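Local coordinates for protein 70 kDa peptidylprolyl isomerase, putative (Plasmodium falciparum, PDB 2FBN) that probably acts as an FK506-binding peptidylprolyl isomerase whose C-terminal tetratricopeptide repeat domain binds the C-terminal pentapeptide of Hsp90, at residues A[63-68]-A[89-94]. Residues are numbered along the deposited sequence; the frame is centred on the assembly and turned at random.
Sequences EALDFF and SCNLNL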
loop_
_atom_site.group_PDB
_atom_site.type_symbol
_atom_site.label_atom_id
_atom_site.label_comp_id
_atom_site.label_asym_id
_atom_site.label_seq_id
_atom_site.Cartn_x
_atom_site.Cartn_y
_atom_site.Cartn_z
ATOM N N GLU A 63 5.866 -5.418 -8.810
ATOM C CA GLU A 63 6.628 -6.674 -8.724
ATOM C C GLU A 63 8.041 -6.469 -8.143
ATOM O O GLU A 63 8.494 -7.247 -7.297
ATOM C CB GLU A 63 6.724 -7.309 -10.111
ATOM C CG GLU A 63 5.413 -7.921 -10.591
ATOM C CD GLU A 63 5.501 -8.499 -12.011
ATOM O OE1 GLU A 63 6.550 -8.335 -12.669
ATOM O OE2 GLU A 63 4.505 -9.120 -12.447
ATOM N N ALA A 64 8.746 -5.436 -8.610
ATOM C CA ALA A 64 10.061 -5.090 -8.061
ATOM C C ALA A 64 10.001 -4.921 -6.533
ATOM O O ALA A 64 10.797 -5.510 -5.786
ATOM C CB ALA A 64 10.614 -3.800 -8.723
ATOM N N LEU A 65 9.045 -4.107 -6.085
ATOM C CA LEU A 65 8.860 -3.839 -4.652
ATOM C C LEU A 65 8.498 -5.095 -3.849
ATOM O O LEU A 65 8.874 -5.218 -2.676
ATOM C CB LEU A 65 7.815 -2.747 -4.434
ATOM C CG LEU A 65 8.287 -1.350 -4.858
ATOM C CD1 LEU A 65 7.136 -0.353 -4.727
ATOM C CD2 LEU A 65 9.523 -0.919 -4.043
ATOM N N ASP A 66 7.747 -6.004 -4.475
ATOM C CA ASP A 66 7.351 -7.269 -3.826
ATOM C C ASP A 66 8.553 -8.115 -3.367
ATOM O O ASP A 66 8.453 -8.862 -2.387
ATOM C CB ASP A 66 6.461 -8.078 -4.764
ATOM C CG ASP A 66 5.070 -7.462 -4.946
ATOM O OD1 ASP A 66 4.670 -6.602 -4.144
ATOM O OD2 ASP A 66 4.376 -7.869 -5.897
ATOM N N PHE A 67 9.690 -7.967 -4.051
ATOM C CA PHE A 67 10.921 -8.652 -3.627
ATOM C C PHE A 67 11.409 -8.218 -2.259
ATOM O O PHE A 67 12.166 -8.935 -1.631
ATOM C CB PHE A 67 12.025 -8.503 -4.657
ATOM C CG PHE A 67 11.896 -9.475 -5.773
ATOM C CD1 PHE A 67 12.277 -10.806 -5.591
ATOM C CD2 PHE A 67 11.363 -9.080 -6.995
ATOM C CE1 PHE A 67 12.141 -11.735 -6.639
ATOM C CE2 PHE A 67 11.222 -9.995 -8.036
ATOM C CZ PHE A 67 11.617 -11.330 -7.853
ATOM N N PHE A 68 10.943 -7.054 -1.796
ATOM C CA PHE A 68 11.378 -6.509 -0.514
ATOM C C PHE A 68 10.370 -6.676 0.625
ATOM O O PHE A 68 10.600 -6.177 1.717
ATOM C CB PHE A 68 11.783 -5.039 -0.681
ATOM C CG PHE A 68 12.903 -4.859 -1.659
ATOM C CD1 PHE A 68 14.063 -5.630 -1.536
ATOM C CD2 PHE A 68 12.809 -3.926 -2.688
ATOM C CE1 PHE A 68 15.118 -5.487 -2.458
ATOM C CE2 PHE A 68 13.865 -3.770 -3.599
ATOM C CZ PHE A 68 15.008 -4.556 -3.478
ATOM N N SER A 89 13.295 4.618 -6.434
ATOM C CA SER A 89 12.975 4.677 -7.865
ATOM C C SER A 89 11.595 4.116 -8.205
ATOM O O SER A 89 10.809 4.750 -8.919
ATOM C CB SER A 89 14.033 3.946 -8.690
ATOM O OG SER A 89 15.266 4.627 -8.585
ATOM N N CYS A 90 11.315 2.921 -7.702
ATOM C CA CYS A 90 10.027 2.288 -7.943
ATOM C C CYS A 90 8.883 3.142 -7.404
ATOM O O CYS A 90 7.872 3.329 -8.081
ATOM C CB CYS A 90 9.986 0.935 -7.245
ATOM S SG CYS A 90 10.958 -0.279 -8.152
ATOM N N ASN A 91 9.011 3.628 -6.170
ATOM C CA ASN A 91 7.921 4.435 -5.621
ATOM C C ASN A 91 7.746 5.789 -6.315
ATOM O O ASN A 91 6.615 6.241 -6.510
ATOM C CB ASN A 91 8.048 4.582 -4.120
ATOM C CG ASN A 91 7.626 3.316 -3.398
ATOM O OD1 ASN A 91 6.437 2.935 -3.413
ATOM N ND2 ASN A 91 8.580 2.664 -2.762
ATOM N N LEU A 92 8.856 6.429 -6.674
ATOM C CA LEU A 92 8.777 7.673 -7.435
ATOM C C LEU A 92 8.091 7.438 -8.780
ATOM O O LEU A 92 7.163 8.170 -9.168
ATOM C CB LEU A 92 10.163 8.263 -7.665
ATOM C CG LEU A 92 10.808 9.094 -6.571
ATOM C CD1 LEU A 92 12.255 9.352 -6.963
ATOM C CD2 LEU A 92 10.047 10.413 -6.415
ATOM N N ASN A 93 8.557 6.418 -9.503
ATOM C CA ASN A 93 7.997 6.096 -10.816
ATOM C C ASN A 93 6.522 5.718 -10.693
ATOM O O ASN A 93 5.705 6.111 -11.521
ATOM C CB ASN A 93 8.800 5.003 -11.535
ATOM C CG ASN A 93 10.243 5.414 -11.800
ATOM O OD1 ASN A 93 10.585 6.600 -11.718
ATOM N ND2 ASN A 93 11.101 4.435 -12.075
ATOM N N LEU A 94 6.165 4.967 -9.648
ATOM C CA LEU A 94 4.761 4.647 -9.450
ATOM C C LEU A 94 3.939 5.927 -9.221
ATOM O O LEU A 94 2.826 6.072 -9.742
ATOM C CB LEU A 94 4.595 3.672 -8.292
ATOM C CG LEU A 94 4.877 2.198 -8.613
ATOM C CD1 LEU A 94 4.997 1.430 -7.324
ATOM C CD2 LEU A 94 3.789 1.591 -9.538
#
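Leu65 on helix 54-66 meets Cys90, Asn91 and Leu94 on helix 77-100, joining two helices of the all-helical tetratricopeptide repeat array. The backbones come nearest at Leu65 and Cys90, whose CA atoms lie 7.1 Å apart. Both branches of Leu65 are used. Its CD2 and CG each sit 3.7 Å from CB of Cys90, whereas CD1 reaches CD1 of Leu94 at 3.8 Å, the two leucines extending toward each other tip to tip. The CB of Leu65 already points toward helix 77-100, and with CG anti to the carbonyl carbon (chi1 -71°) the branch point is carried on to Cys90. Asn91 runs obliquely across this leucine, and its OD1 lies 3.6 Å from Leu65 CD1, a van der Waals contact. The amide of this buried residue finds its polar partners elsewhere: OD1 is hydrogen-bonded to ND1 of His110 on helix 104-117, and ND2 to the backbone O of Glu87 one turn earlier. Held at both ends, the amide should have little freedom to rotate, while the CD1 methyl of Leu65 lies out of its plane, displaced toward the OD1 and ND2 end. Cys90 also turns its sulfur to the first helix, SG resting 3.6 Å from CB of Ala64.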